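Local coordinates for putative uncharacterized protein (Leishmania major, PDB 3M3I) that is of unknown function but belongs to the DUF985 family of the cupin superfamily and probably adopts its beta-barrel fold, at residues T61-S73 against S158-S172. Sequence-based numbering, arbitrary orientation.
Sequences TTIYFLCTPESPS and SSVAADGADGQAGYS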
ATOM      1  N   THR A  61      -6.617  -7.825   0.962  1.00 57.69           N
ATOM      2  CA  THR A  61      -5.547  -8.788   0.840  1.00 57.08           C
ATOM      3  C   THR A  61      -4.394  -7.996   0.263  1.00 57.16           C
ATOM      4  O   THR A  61      -4.621  -7.068  -0.498  1.00 57.75           O
ATOM      5  CB  THR A  61      -5.924  -9.955  -0.098  1.00 56.83           C
ATOM      6  OG1 THR A  61      -6.308  -9.452  -1.373  1.00 57.09           O
ATOM      7  CG2 THR A  61      -7.084 -10.781   0.468  1.00 57.12           C
ATOM      8  N   THR A  62      -3.162  -8.324   0.650  1.00 56.96           N
ATOM      9  CA  THR A  62      -1.978  -7.608   0.129  1.00 57.24           C
ATOM     10  C   THR A  62      -0.951  -8.586  -0.406  1.00 56.92           C
ATOM     11  O   THR A  62      -0.963  -9.769  -0.050  1.00 56.67           O
ATOM     12  CB  THR A  62      -1.262  -6.707   1.189  1.00 57.88           C
ATOM     13  OG1 THR A  62      -0.309  -7.491   1.912  1.00 57.63           O
ATOM     14  CG2 THR A  62      -2.246  -6.065   2.167  1.00 58.65           C
ATOM     15  N   ILE A  63      -0.066  -8.076  -1.263  1.00 57.41           N
ATOM     16  CA  ILE A  63       1.019  -8.867  -1.846  1.00 57.55           C
ATOM     17  C   ILE A  63       2.222  -8.004  -2.168  1.00 58.30           C
ATOM     18  O   ILE A  63       2.120  -6.796  -2.283  1.00 59.06           O
ATOM     19  CB  ILE A  63       0.599  -9.588  -3.160  1.00 58.11           C
ATOM     20  CG1 ILE A  63       0.320  -8.594  -4.281  1.00 59.30           C
ATOM     21  CG2 ILE A  63      -0.629 -10.474  -2.957  1.00 57.71           C
ATOM     22  CD1 ILE A  63       0.228  -9.246  -5.648  1.00 60.61           C
ATOM     23  N   TYR A  64       3.376  -8.651  -2.283  1.00 58.45           N
ATOM     24  CA  TYR A  64       4.533  -8.074  -2.926  1.00 59.50           C
ATOM     25  C   TYR A  64       4.483  -8.490  -4.398  1.00 60.69           C
ATOM     26  O   TYR A  64       4.276  -9.645  -4.700  1.00 60.64           O
ATOM     27  CB  TYR A  64       5.791  -8.615  -2.304  1.00 59.36           C
ATOM     28  CG  TYR A  64       6.128  -8.103  -0.920  1.00 58.97           C
ATOM     29  CD1 TYR A  64       6.447  -6.765  -0.703  1.00 59.71           C
ATOM     30  CD2 TYR A  64       6.189  -8.965   0.157  1.00 58.50           C
ATOM     31  CE1 TYR A  64       6.795  -6.310   0.558  1.00 59.88           C
ATOM     32  CE2 TYR A  64       6.527  -8.518   1.414  1.00 58.74           C
ATOM     33  CZ  TYR A  64       6.835  -7.197   1.612  1.00 59.38           C
ATOM     34  OH  TYR A  64       7.182  -6.763   2.873  1.00 60.10           O
ATOM     35  N   PHE A  65       4.654  -7.551  -5.316  1.00 70.04           N
ATOM     36  CA  PHE A  65       4.674  -7.878  -6.732  1.00 69.82           C
ATOM     37  C   PHE A  65       5.928  -7.335  -7.399  1.00 70.30           C
ATOM     38  O   PHE A  65       6.208  -6.151  -7.296  1.00 70.07           O
ATOM     39  CB  PHE A  65       3.431  -7.325  -7.428  1.00 68.73           C
ATOM     40  CG  PHE A  65       3.337  -7.721  -8.860  1.00 68.68           C
ATOM     41  CD1 PHE A  65       2.881  -8.979  -9.215  1.00 69.20           C
ATOM     42  CD2 PHE A  65       3.744  -6.860  -9.856  1.00 68.48           C
ATOM     43  CE1 PHE A  65       2.808  -9.358 -10.542  1.00 69.51           C
ATOM     44  CE2 PHE A  65       3.670  -7.231 -11.188  1.00 68.73           C
ATOM     45  CZ  PHE A  65       3.207  -8.487 -11.529  1.00 69.26           C
ATOM     46  N   LEU A  66       6.673  -8.201  -8.084  1.00 71.37           N
ATOM     47  CA  LEU A  66       7.854  -7.782  -8.857  1.00 72.30           C
ATOM     48  C   LEU A  66       7.654  -8.112 -10.339  1.00 72.56           C
ATOM     49  O   LEU A  66       7.093  -9.145 -10.695  1.00 72.84           O
ATOM     50  CB  LEU A  66       9.134  -8.405  -8.282  1.00 74.10           C
ATOM     51  CG  LEU A  66      10.501  -8.156  -8.946  1.00 75.79           C
ATOM     52  CD1 LEU A  66      11.668  -8.319  -7.951  1.00 77.38           C
ATOM     53  CD2 LEU A  66      10.711  -9.083 -10.137  1.00 77.17           C
ATOM     54  N   CYS A  67       8.121  -7.207 -11.190  1.00 72.74           N
ATOM     55  CA  CYS A  67       7.930  -7.260 -12.639  1.00 73.10           C
ATOM     56  C   CYS A  67       9.311  -7.084 -13.288  1.00 75.08           C
ATOM     57  O   CYS A  67      10.130  -6.339 -12.780  1.00 75.51           O
ATOM     58  CB  CYS A  67       6.994  -6.126 -13.035  1.00 71.58           C
ATOM     59  SG  CYS A  67       6.184  -6.193 -14.651  1.00 71.53           S
ATOM     60  N   THR A  68       9.562  -7.790 -14.387  1.00 76.62           N
ATOM     61  CA  THR A  68      10.816  -7.685 -15.140  1.00 79.03           C
ATOM     62  C   THR A  68      10.486  -7.466 -16.618  1.00 79.57           C
ATOM     63  O   THR A  68       9.339  -7.613 -17.012  1.00 78.24           O
ATOM     64  CB  THR A  68      11.675  -8.961 -14.985  1.00 81.52           C
ATOM     65  OG1 THR A  68      10.856 -10.116 -15.201  1.00 81.56           O
ATOM     66  CG2 THR A  68      12.289  -9.051 -13.595  1.00 81.59           C
ATOM     67  N   PRO A  69      11.487  -7.102 -17.441  1.00 81.79           N
ATOM     68  CA  PRO A  69      11.215  -7.000 -18.885  1.00 82.78           C
ATOM     69  C   PRO A  69      10.866  -8.345 -19.547  1.00 84.17           C
ATOM     70  O   PRO A  69      10.090  -8.373 -20.498  1.00 84.01           O
ATOM     71  CB  PRO A  69      12.514  -6.421 -19.452  1.00 85.43           C
ATOM     72  CG  PRO A  69      13.202  -5.796 -18.292  1.00 84.96           C
ATOM     73  CD  PRO A  69      12.836  -6.617 -17.109  1.00 83.56           C
ATOM     74  N   GLU A  70      11.427  -9.438 -19.030  1.00 85.78           N
ATOM     75  CA  GLU A  70      11.139 -10.786 -19.529  1.00 87.59           C
ATOM     76  C   GLU A  70       9.859 -11.375 -18.912  1.00 85.33           C
ATOM     77  O   GLU A  70       9.358 -12.381 -19.404  1.00 86.58           O
ATOM     78  CB  GLU A  70      12.328 -11.722 -19.274  1.00 90.94           C
ATOM     79  CG  GLU A  70      13.601 -11.378 -20.079  1.00 94.23           C
ATOM     80  CD  GLU A  70      14.662 -12.500 -20.065  1.00 98.44           C
ATOM     81  OE1 GLU A  70      14.431 -13.529 -19.388  1.00 98.70           O
ATOM     82  OE2 GLU A  70      15.725 -12.360 -20.728  1.00101.80           O
ATOM     83  N   SER A  71       9.336 -10.751 -17.847  1.00 82.40           N
ATOM     84  CA  SER A  71       8.121 -11.226 -17.171  1.00 80.46           C
ATOM     85  C   SER A  71       7.109 -10.106 -16.848  1.00 77.39           C
ATOM     86  O   SER A  71       6.894  -9.753 -15.693  1.00 75.78           O
ATOM     87  CB  SER A  71       8.484 -11.992 -15.897  1.00 80.85           C
ATOM     88  OG  SER A  71       7.443 -12.883 -15.534  1.00 80.37           O
ATOM     89  N   PRO A  72       6.456  -9.563 -17.878  1.00 76.89           N
ATOM     90  CA  PRO A  72       5.373  -8.610 -17.637  1.00 74.45           C
ATOM     91  C   PRO A  72       4.135  -9.264 -17.038  1.00 73.31           C
ATOM     92  O   PRO A  72       3.988 -10.464 -17.131  1.00 74.50           O
ATOM     93  CB  PRO A  72       5.060  -8.083 -19.034  1.00 74.90           C
ATOM     94  CG  PRO A  72       5.542  -9.143 -19.964  1.00 77.43           C
ATOM     95  CD  PRO A  72       6.719  -9.764 -19.312  1.00 78.91           C
ATOM     96  N   SER A  73       3.258  -8.481 -16.413  1.00 71.39           N
ATOM     97  CA  SER A  73       1.944  -8.969 -15.985  1.00 70.57           C
ATOM     98  C   SER A  73       1.001  -8.766 -17.161  1.00 70.55           C
ATOM     99  O   SER A  73       0.847  -7.659 -17.632  1.00 69.92           O
ATOM    100  CB  SER A  73       1.469  -8.201 -14.750  1.00 69.06           C
ATOM    101  OG  SER A  73       0.052  -8.166 -14.613  1.00 68.35           O
ATOM    102  N   SER A 158       1.056  -4.939 -16.487  1.00 67.01           N
ATOM    103  CA  SER A 158       2.228  -4.142 -16.169  1.00 67.64           C
ATOM    104  C   SER A 158       3.496  -4.593 -16.886  1.00 68.92           C
ATOM    105  O   SER A 158       3.589  -5.728 -17.325  1.00 69.01           O
ATOM    106  CB  SER A 158       2.441  -4.071 -14.651  1.00 66.39           C
ATOM    107  OG  SER A 158       3.039  -5.239 -14.134  1.00 65.67           O
ATOM    108  N   SER A 159       4.449  -3.662 -17.031  1.00 70.32           N
ATOM    109  CA  SER A 159       5.721  -3.939 -17.695  1.00 71.94           C
ATOM    110  C   SER A 159       6.819  -3.015 -17.202  1.00 73.00           C
ATOM    111  O   SER A 159       6.549  -1.982 -16.577  1.00 73.01           O
ATOM    112  CB  SER A 159       5.594  -3.817 -19.221  1.00 74.13           C
ATOM    113  OG  SER A 159       5.395  -2.478 -19.617  1.00 75.65           O
ATOM    114  N   VAL A 160       8.061  -3.396 -17.489  1.00 74.24           N
ATOM    115  CA  VAL A 160       9.228  -2.575 -17.170  1.00 75.84           C
ATOM    116  C   VAL A 160      10.098  -2.450 -18.409  1.00 78.62           C
ATOM    117  O   VAL A 160      10.297  -3.428 -19.131  1.00 79.01           O
ATOM    118  CB  VAL A 160      10.070  -3.196 -16.046  1.00 74.93           C
ATOM    119  CG1 VAL A 160      11.142  -2.209 -15.581  1.00 76.81           C
ATOM    120  CG2 VAL A 160       9.180  -3.633 -14.887  1.00 72.43           C
ATOM    121  N   ALA A 161      10.616  -1.246 -18.639  1.00 80.95           N
ATOM    122  CA  ALA A 161      11.431  -0.946 -19.816  1.00 84.21           C
ATOM    123  C   ALA A 161      12.795  -1.630 -19.731  1.00 85.12           C
ATOM    124  O   ALA A 161      13.368  -1.760 -18.641  1.00 84.10           O
ATOM    125  CB  ALA A 161      11.607   0.582 -19.975  1.00 86.87           C
ATOM    126  N   ALA A 162      13.307  -2.056 -20.887  1.00 87.38           N
ATOM    127  CA  ALA A 162      14.589  -2.753 -20.961  1.00 88.70           C
ATOM    128  C   ALA A 162      15.739  -1.778 -20.807  1.00 91.38           C
ATOM    129  O   ALA A 162      16.655  -2.015 -20.015  1.00 91.24           O
ATOM    130  CB  ALA A 162      14.713  -3.500 -22.265  1.00 90.75           C
ATOM    131  N   ASP A 163      15.674  -0.672 -21.546  1.00 94.12           N
ATOM    132  CA  ASP A 163      16.749   0.313 -21.578  1.00 97.53           C
ATOM    133  C   ASP A 163      16.238   1.737 -21.336  1.00 98.57           C
ATOM    134  O   ASP A 163      15.070   1.941 -21.000  1.00 96.29           O
ATOM    135  CB  ASP A 163      17.474   0.241 -22.930  1.00101.50           C
ATOM    136  N   GLY A 164      17.126   2.716 -21.500  1.00102.38           N
ATOM    137  CA  GLY A 164      16.781   4.124 -21.303  1.00104.32           C
ATOM    138  C   GLY A 164      16.590   4.487 -19.837  1.00102.29           C
ATOM    139  O   GLY A 164      16.843   3.671 -18.941  1.00 99.59           O
ATOM    140  N   ALA A 165      16.131   5.719 -19.601  1.00104.00           N
ATOM    141  CA  ALA A 165      15.936   6.255 -18.239  1.00103.10           C
ATOM    142  C   ALA A 165      15.037   5.387 -17.343  1.00 98.19           C
ATOM    143  O   ALA A 165      15.267   5.308 -16.138  1.00 97.15           O
ATOM    144  CB  ALA A 165      15.387   7.681 -18.308  1.00106.02           C
ATOM    145  N   ASP A 166      14.023   4.754 -17.933  1.00 93.32           N
ATOM    146  CA  ASP A 166      13.075   3.912 -17.195  1.00 89.58           C
ATOM    147  C   ASP A 166      13.522   2.449 -17.038  1.00 86.97           C
ATOM    148  O   ASP A 166      12.777   1.634 -16.467  1.00 84.38           O
ATOM    149  CB  ASP A 166      11.717   3.898 -17.908  1.00 89.39           C
ATOM    150  CG  ASP A 166      11.020   5.246 -17.900  1.00 92.03           C
ATOM    151  OD1 ASP A 166      11.704   6.294 -17.914  1.00 95.01           O
ATOM    152  OD2 ASP A 166       9.767   5.238 -17.909  1.00 91.64           O
ATOM    153  N   GLY A 167      14.705   2.110 -17.553  1.00 88.15           N
ATOM    154  CA  GLY A 167      15.186   0.730 -17.547  1.00 86.36           C
ATOM    155  C   GLY A 167      16.661   0.577 -17.229  1.00 88.08           C
ATOM    156  O   GLY A 167      17.445   0.194 -18.091  1.00 89.33           O
ATOM    157  N   GLN A 168      17.028   0.862 -15.982  1.00 88.46           N
ATOM    158  CA  GLN A 168      18.417   0.749 -15.524  1.00 90.85           C
ATOM    159  C   GLN A 168      18.638  -0.427 -14.571  1.00 89.47           C
ATOM    160  O   GLN A 168      19.683  -1.089 -14.626  1.00 91.15           O
ATOM    161  CB  GLN A 168      18.860   2.053 -14.837  1.00 93.66           C
ATOM    162  N   ALA A 169      17.662  -0.670 -13.703  1.00 86.99           N
ATOM    163  CA  ALA A 169      17.772  -1.675 -12.645  1.00 86.29           C
ATOM    164  C   ALA A 169      17.319  -3.080 -13.073  1.00 84.45           C
ATOM    165  O   ALA A 169      17.686  -4.063 -12.436  1.00 84.93           O
ATOM    166  CB  ALA A 169      16.983  -1.218 -11.421  1.00 85.10           C
ATOM    167  N   GLY A 170      16.511  -3.166 -14.128  1.00 82.86           N
ATOM    168  CA  GLY A 170      16.062  -4.457 -14.666  1.00 81.50           C
ATOM    169  C   GLY A 170      14.827  -5.055 -14.013  1.00 79.74           C
ATOM    170  O   GLY A 170      14.428  -6.175 -14.338  1.00 79.15           O
ATOM    171  N   TYR A 171      14.213  -4.318 -13.090  1.00 79.24           N
ATOM    172  CA  TYR A 171      13.022  -4.795 -12.383  1.00 78.07           C
ATOM    173  C   TYR A 171      12.276  -3.647 -11.732  1.00 77.54           C
ATOM    174  O   TYR A 171      12.763  -2.535 -11.678  1.00 78.21           O
ATOM    175  CB  TYR A 171      13.416  -5.771 -11.289  1.00 78.88           C
ATOM    176  CG  TYR A 171      13.991  -5.070 -10.093  1.00 79.80           C
ATOM    177  CD1 TYR A 171      13.208  -4.798  -8.973  1.00 79.26           C
ATOM    178  CD2 TYR A 171      15.298  -4.637 -10.096  1.00 81.54           C
ATOM    179  CE1 TYR A 171      13.733  -4.134  -7.881  1.00 80.20           C
ATOM    180  CE2 TYR A 171      15.832  -3.972  -9.010  1.00 82.86           C
ATOM    181  CZ  TYR A 171      15.043  -3.727  -7.907  1.00 82.04           C
ATOM    182  OH  TYR A 171      15.578  -3.078  -6.832  1.00 83.45           O
ATOM    183  N   SER A 172      11.099  -3.944 -11.208  1.00 76.76           N
ATOM    184  CA  SER A 172      10.364  -3.010 -10.375  1.00 76.39           C
ATOM    185  C   SER A 172       9.612  -3.769  -9.309  1.00 76.24           C
ATOM    186  O   SER A 172       8.764  -4.589  -9.637  1.00 76.30           O
ATOM    187  CB  SER A 172       9.373  -2.236 -11.214  1.00 76.26           C
ATOM    188  OG  SER A 172       8.614  -1.377 -10.389  1.00 76.15           O
TER
HETATM  189  O   HOH W   1       7.903  -6.243 -18.430  1.00 56.83           O
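The Phe65 ring and the Tyr171 ring each receive one small group obliquely: CE2 of Phe65 lies 3.6 Å from Ser158 OG, and CD1 of Tyr171 meets Leu66 CD1, the two side chains crossing at about a right angle. Elsewhere, Phe65 packs against the Trp84 ring, and Tyr171, whose hydroxyl is hydrogen-bonded to Trp24, also meets that indole ring. Cys67 touches both Ser158 and Val160. With SG anti to its own N (chi1 -163°), the sulfur reaches 3.3 Å from Ser158 OG, while its CB rests on Val160 CG2 at 3.8 Å. Cys67 and Ser172 form an antiparallel hydrogen-bonded pair: Ser172 N donates to Cys67 O (3.0 Å), and Cys67 N to Ser172 O. Ser73 and Ser158 repeat this pairing beyond residues 68-72, the bond from Ser73 N to Ser158 O (2.9 Å) being the most bent of the four. Between the two pairs, Pro72 CB lies 3.3 Å from Ser158 O, and Pro69 CD packs against Gly170 O. Asp90 accepts from the backbone of residues 168-170, holding the base of the long loop. Residues 61-73 thus leave the sheet of strand 172-179 and join strand 155-159 of the other sheet, a crossing between two antiparallel sheets consistent with the cupin beta-barrel.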